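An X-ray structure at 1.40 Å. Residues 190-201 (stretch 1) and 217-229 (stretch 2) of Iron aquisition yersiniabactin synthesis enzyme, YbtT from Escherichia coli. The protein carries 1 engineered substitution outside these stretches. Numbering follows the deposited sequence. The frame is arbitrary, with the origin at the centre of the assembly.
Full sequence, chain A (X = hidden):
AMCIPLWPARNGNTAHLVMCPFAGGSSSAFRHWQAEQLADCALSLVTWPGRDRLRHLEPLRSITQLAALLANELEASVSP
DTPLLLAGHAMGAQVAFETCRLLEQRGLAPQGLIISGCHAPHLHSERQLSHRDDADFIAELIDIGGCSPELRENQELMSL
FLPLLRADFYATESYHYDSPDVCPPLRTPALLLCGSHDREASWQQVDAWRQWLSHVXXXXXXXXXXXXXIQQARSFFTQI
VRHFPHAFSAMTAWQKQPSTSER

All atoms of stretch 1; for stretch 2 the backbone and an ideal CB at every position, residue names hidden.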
# COMPACT_ATOMS: atom_id res chain seq x y z
N ALA A 190 -3.71 8.42 -11.89
CA ALA A 190 -2.73 7.76 -11.04
C ALA A 190 -1.52 8.65 -10.81
O ALA A 190 -1.07 9.38 -11.70
CB ALA A 190 -2.28 6.44 -11.64
N LEU A 191 -0.98 8.54 -9.60
CA LEU A 191 0.25 9.20 -9.20
C LEU A 191 1.24 8.15 -8.74
O LEU A 191 0.89 7.27 -7.94
CB LEU A 191 -0.04 10.15 -8.04
CG LEU A 191 1.16 10.80 -7.35
CD1 LEU A 191 1.94 11.71 -8.32
CD2 LEU A 191 0.69 11.59 -6.14
N LEU A 192 2.46 8.23 -9.24
CA LEU A 192 3.56 7.36 -8.86
C LEU A 192 4.50 8.13 -7.95
O LEU A 192 4.93 9.24 -8.30
CB LEU A 192 4.32 6.90 -10.10
CG LEU A 192 3.54 6.19 -11.20
CD1 LEU A 192 4.44 5.79 -12.36
CD2 LEU A 192 2.81 4.97 -10.68
N LEU A 193 4.82 7.55 -6.80
CA LEU A 193 5.75 8.11 -5.84
C LEU A 193 6.90 7.14 -5.63
O LEU A 193 6.71 5.92 -5.60
CB LEU A 193 5.06 8.38 -4.50
CG LEU A 193 3.91 9.38 -4.49
CD1 LEU A 193 3.35 9.49 -3.09
CD2 LEU A 193 4.38 10.74 -4.98
N CYS A 194 8.10 7.69 -5.48
CA CYS A 194 9.27 6.91 -5.09
C CYS A 194 10.12 7.74 -4.14
O CYS A 194 9.93 8.96 -4.00
CB CYS A 194 10.05 6.40 -6.30
SG CYS A 194 10.94 7.71 -7.21
N GLY A 195 11.05 7.07 -3.49
CA GLY A 195 11.93 7.70 -2.52
C GLY A 195 13.33 7.92 -3.05
O GLY A 195 13.91 7.04 -3.68
N SER A 196 13.89 9.10 -2.76
CA SER A 196 15.22 9.44 -3.28
C SER A 196 16.26 8.40 -2.90
O SER A 196 17.19 8.13 -3.67
CB SER A 196 15.65 10.81 -2.75
OG SER A 196 15.70 10.87 -1.34
N HIS A 197 16.15 7.86 -1.69
CA HIS A 197 17.11 6.90 -1.16
C HIS A 197 16.40 5.63 -0.69
O HIS A 197 16.81 5.02 0.29
CB HIS A 197 17.95 7.53 -0.06
CG HIS A 197 18.80 8.66 -0.56
ND1 HIS A 197 18.30 9.92 -0.80
CD2 HIS A 197 20.11 8.70 -0.90
CE1 HIS A 197 19.26 10.69 -1.26
NE2 HIS A 197 20.38 9.98 -1.33
N ASP A 198 15.33 5.26 -1.39
CA ASP A 198 14.58 4.04 -1.07
C ASP A 198 15.32 2.86 -1.67
O ASP A 198 15.30 2.65 -2.90
CB ASP A 198 13.16 4.14 -1.62
CG ASP A 198 12.31 2.92 -1.31
OD1 ASP A 198 12.84 1.90 -0.82
OD2 ASP A 198 11.07 2.99 -1.52
N ARG A 199 15.98 2.07 -0.82
CA ARG A 199 16.77 0.94 -1.31
C ARG A 199 15.92 -0.22 -1.80
O ARG A 199 16.46 -1.14 -2.41
CB ARG A 199 17.71 0.46 -0.21
CG ARG A 199 18.83 1.44 0.07
CD ARG A 199 19.72 0.96 1.20
NE ARG A 199 18.94 0.69 2.39
CZ ARG A 199 18.92 -0.47 3.05
NH1 ARG A 199 19.71 -1.48 2.69
NH2 ARG A 199 18.13 -0.61 4.09
N GLU A 200 14.60 -0.20 -1.57
CA GLU A 200 13.73 -1.29 -1.95
C GLU A 200 13.06 -1.10 -3.30
O GLU A 200 12.62 -2.09 -3.90
CB GLU A 200 12.63 -1.50 -0.89
CG GLU A 200 13.13 -1.60 0.54
CD GLU A 200 14.26 -2.59 0.69
OE1 GLU A 200 14.24 -3.65 0.03
OE2 GLU A 200 15.21 -2.28 1.44
N ALA A 201 12.93 0.13 -3.79
CA ALA A 201 12.23 0.38 -5.04
C ALA A 201 12.86 1.58 -5.73
O ALA A 201 12.65 2.73 -5.33
CB ALA A 201 10.74 0.62 -4.83
N UNK A 217 0.92 10.33 -13.67
CA UNK A 217 1.92 11.35 -13.42
C UNK A 217 2.99 10.76 -12.53
O UNK A 217 2.67 10.05 -11.56
CB UNK A 217 1.30 12.60 -12.79
N UNK A 218 4.24 11.08 -12.82
CA UNK A 218 5.36 10.64 -12.01
C UNK A 218 6.29 9.68 -12.73
O UNK A 218 6.16 9.46 -13.94
CB UNK A 218 4.84 9.98 -10.73
N UNK A 219 7.25 9.08 -12.01
CA UNK A 219 7.41 9.18 -10.55
C UNK A 219 7.76 10.57 -10.05
O UNK A 219 8.53 11.32 -10.68
CB UNK A 219 8.50 8.21 -10.09
N UNK A 220 7.13 10.94 -8.95
CA UNK A 220 7.49 12.11 -8.16
C UNK A 220 8.33 11.62 -7.00
O UNK A 220 7.93 10.68 -6.29
CB UNK A 220 6.26 12.88 -7.68
N UNK A 221 9.51 12.21 -6.83
CA UNK A 221 10.50 11.75 -5.86
C UNK A 221 10.27 12.47 -4.54
O UNK A 221 10.29 13.71 -4.48
CB UNK A 221 11.92 11.99 -6.37
N UNK A 222 10.07 11.70 -3.48
CA UNK A 222 10.05 12.21 -2.12
C UNK A 222 11.43 11.93 -1.50
O UNK A 222 11.96 10.82 -1.63
CB UNK A 222 8.92 11.57 -1.30
N UNK A 223 12.03 12.95 -0.89
CA UNK A 223 13.33 12.75 -0.27
C UNK A 223 13.17 11.91 1.00
O UNK A 223 12.49 12.32 1.94
CB UNK A 223 13.99 14.09 0.05
N UNK A 224 13.81 10.75 1.02
CA UNK A 224 13.68 9.84 2.14
C UNK A 224 14.09 8.43 1.76
O UNK A 224 14.49 8.16 0.62
CB UNK A 224 12.24 9.85 2.66
N UNK A 225 14.00 7.54 2.75
CA UNK A 225 14.27 6.12 2.54
C UNK A 225 12.95 5.38 2.34
O UNK A 225 11.90 6.00 2.12
CB UNK A 225 15.05 5.53 3.72
N UNK A 226 12.97 4.05 2.44
CA UNK A 226 11.78 3.25 2.12
C UNK A 226 10.58 3.63 2.99
O UNK A 226 9.43 3.40 2.58
CB UNK A 226 12.09 1.76 2.29
N UNK A 227 10.79 4.18 4.17
CA UNK A 227 9.68 4.52 5.05
C UNK A 227 9.26 5.99 4.93
O UNK A 227 8.59 6.51 5.83
CB UNK A 227 10.06 4.21 6.50
N UNK A 228 9.56 6.63 3.81
CA UNK A 228 9.16 8.01 3.59
C UNK A 228 7.67 8.30 3.81
O UNK A 228 7.34 9.41 4.22
CB UNK A 228 9.54 8.41 2.16
N UNK A 229 6.72 7.38 3.57
CA UNK A 229 5.32 7.77 3.82
C UNK A 229 5.05 8.16 5.26
O UNK A 229 4.17 8.98 5.53
CB UNK A 229 4.38 6.62 3.43

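Stretch 2 begins as a strand parallel to 190-195, so much of the pairing is backbone work, indifferent to side chain. At position 217, N donates to Ala190 O (3.0 Å) and O accepts from Leu192 N (3.0 Å). The CB lies on the sheet face of Leu191, 4.6 Å from Leu191 CD1, where a beta-branched or small polar residue would suit. It is Thr217, whose OG1 shares a water with Ala190 O.

Position 218 leaves little choice. Phi is 114° and psi -171°, which would jam a CB against the preceding carbonyl, and an ideal CB would also sit 2.5 Å from Leu192 O. Gly218 fits, within the bulge that shifts the register by one residue.

At 219 the preceding peptide is cis, phi is -65°, and no hydrogen bond from stretch 1 reaches N; together these favour proline strongly. The ideal CB is 3.8 Å from Cys194 SG, so an apolar group is welcome. Pro219 supplies it, its CB 3.9 Å from Cys194 SG and its CD 4.4 Å from Leu192 CD1.

At 220 regular pairing resumes: N donates to Leu192 O (2.9 Å) and O accepts from Cys194 N (3.1 Å). The CB points to the face shared by Leu191 and Leu193, where valine, isoleucine or leucine would pack. Val220 places CG2 3.9 Å from Leu191 CD1 and CB 3.9 Å from Leu193 CD2.

Position 221 turns to the other face, beside Cys194, and extended angles suit a beta-branched residue, though others are possible. Val221 sets CG2 3.8 Å from Cys194 SG and CG1 3.8 Å from Ser196 CB.

Position 222 returns to the face of Leu193. Its N donates to Cys194 O (2.8 Å) and its O accepts from Ser196 N (2.8 Å). A long apolar chain could reach the leucine; Ile222 does, CD1 lying 4.0 Å from Leu193 CD1.

At 223 CA-to-CB points away overall, so many polar residues would serve. Asp223 has OD1 3.6 Å from Ser196 CB. Position 224, at phi 161° and psi 180°, again calls for glycine; Gly224 N donates to Ser196 OG (3.0 Å), and its O accepts from His197 N (2.9 Å).

Position 225 opens a type I turn, and a short acceptor could hold the amide two residues on. Asp225 does so, OD1 accepting from the N of position 227 (3.0 Å).

The CB at 226 lies 3.2 Å from Asp198 OD1, inviting a donor, with Glu200 CG close by. Asparagine or histidine might answer; His226 ND1 donates to Asp198 OD1 (2.9 Å) and OD2 (3.0 Å), while Glu200 CG lies over its ring face, 3.7 Å from the centroid.

Position 227, the N-cap, starts away from stretch 1 and is little constrained by it; it is Phe227. At 228 the CB points toward Gly195, which has no side chain and leaves room for a flat ring. Tyr228 fills it, CE2 3.3 Å from Gly195 N. Position 229, untouched by stretch 1, is Pro229, in the helix's first turn.

Stretch 2, residues 217-229: TGPVVIDGDHFYP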
# COMPACT_ATOMS: atom_id res chain seq x y z
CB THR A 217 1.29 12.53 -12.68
OG1 THR A 217 0.22 13.09 -13.46
CG2 THR A 217 2.34 13.61 -12.40
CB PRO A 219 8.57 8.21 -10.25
CG PRO A 219 8.60 7.25 -11.43
CD PRO A 219 8.17 8.09 -12.60
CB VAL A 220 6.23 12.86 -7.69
CG1 VAL A 220 6.59 13.98 -6.71
CG2 VAL A 220 5.42 13.41 -8.90
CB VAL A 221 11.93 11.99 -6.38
CG1 VAL A 221 12.96 11.51 -5.34
CG2 VAL A 221 12.16 11.29 -7.68
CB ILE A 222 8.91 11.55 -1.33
CG1 ILE A 222 7.57 12.00 -1.93
CG2 ILE A 222 9.03 11.87 0.16
CD1 ILE A 222 6.36 11.41 -1.29
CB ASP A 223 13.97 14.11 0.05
CG ASP A 223 14.40 14.86 -1.21
OD1 ASP A 223 14.55 14.23 -2.29
OD2 ASP A 223 14.62 16.09 -1.13
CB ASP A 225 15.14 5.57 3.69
CG ASP A 225 14.44 5.56 5.03
OD1 ASP A 225 13.20 5.69 5.13
OD2 ASP A 225 15.16 5.40 6.04
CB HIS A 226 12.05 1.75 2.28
CG HIS A 226 10.93 0.87 1.79
ND1 HIS A 226 10.47 0.91 0.50
CD2 HIS A 226 10.17 -0.05 2.44
CE1 HIS A 226 9.47 0.05 0.36
NE2 HIS A 226 9.27 -0.55 1.53
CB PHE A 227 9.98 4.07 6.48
CG PHE A 227 10.08 2.57 6.58
CD1 PHE A 227 8.93 1.80 6.60
CD2 PHE A 227 11.31 1.94 6.53
CE1 PHE A 227 9.01 0.41 6.64
CE2 PHE A 227 11.39 0.56 6.57
CZ PHE A 227 10.25 -0.20 6.63
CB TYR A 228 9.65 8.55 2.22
CG TYR A 228 9.04 7.90 0.99
CD1 TYR A 228 7.77 8.26 0.55
CD2 TYR A 228 9.74 6.96 0.26
CE1 TYR A 228 7.20 7.66 -0.57
CE2 TYR A 228 9.19 6.37 -0.88
CZ TYR A 228 7.92 6.72 -1.27
OH TYR A 228 7.41 6.11 -2.39
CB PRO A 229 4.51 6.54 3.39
CG PRO A 229 5.38 5.89 2.35
CD PRO A 229 6.80 6.06 2.90
O HOH W 1 -2.40 11.75 -12.75
O HOH W 2 15.54 2.42 2.12
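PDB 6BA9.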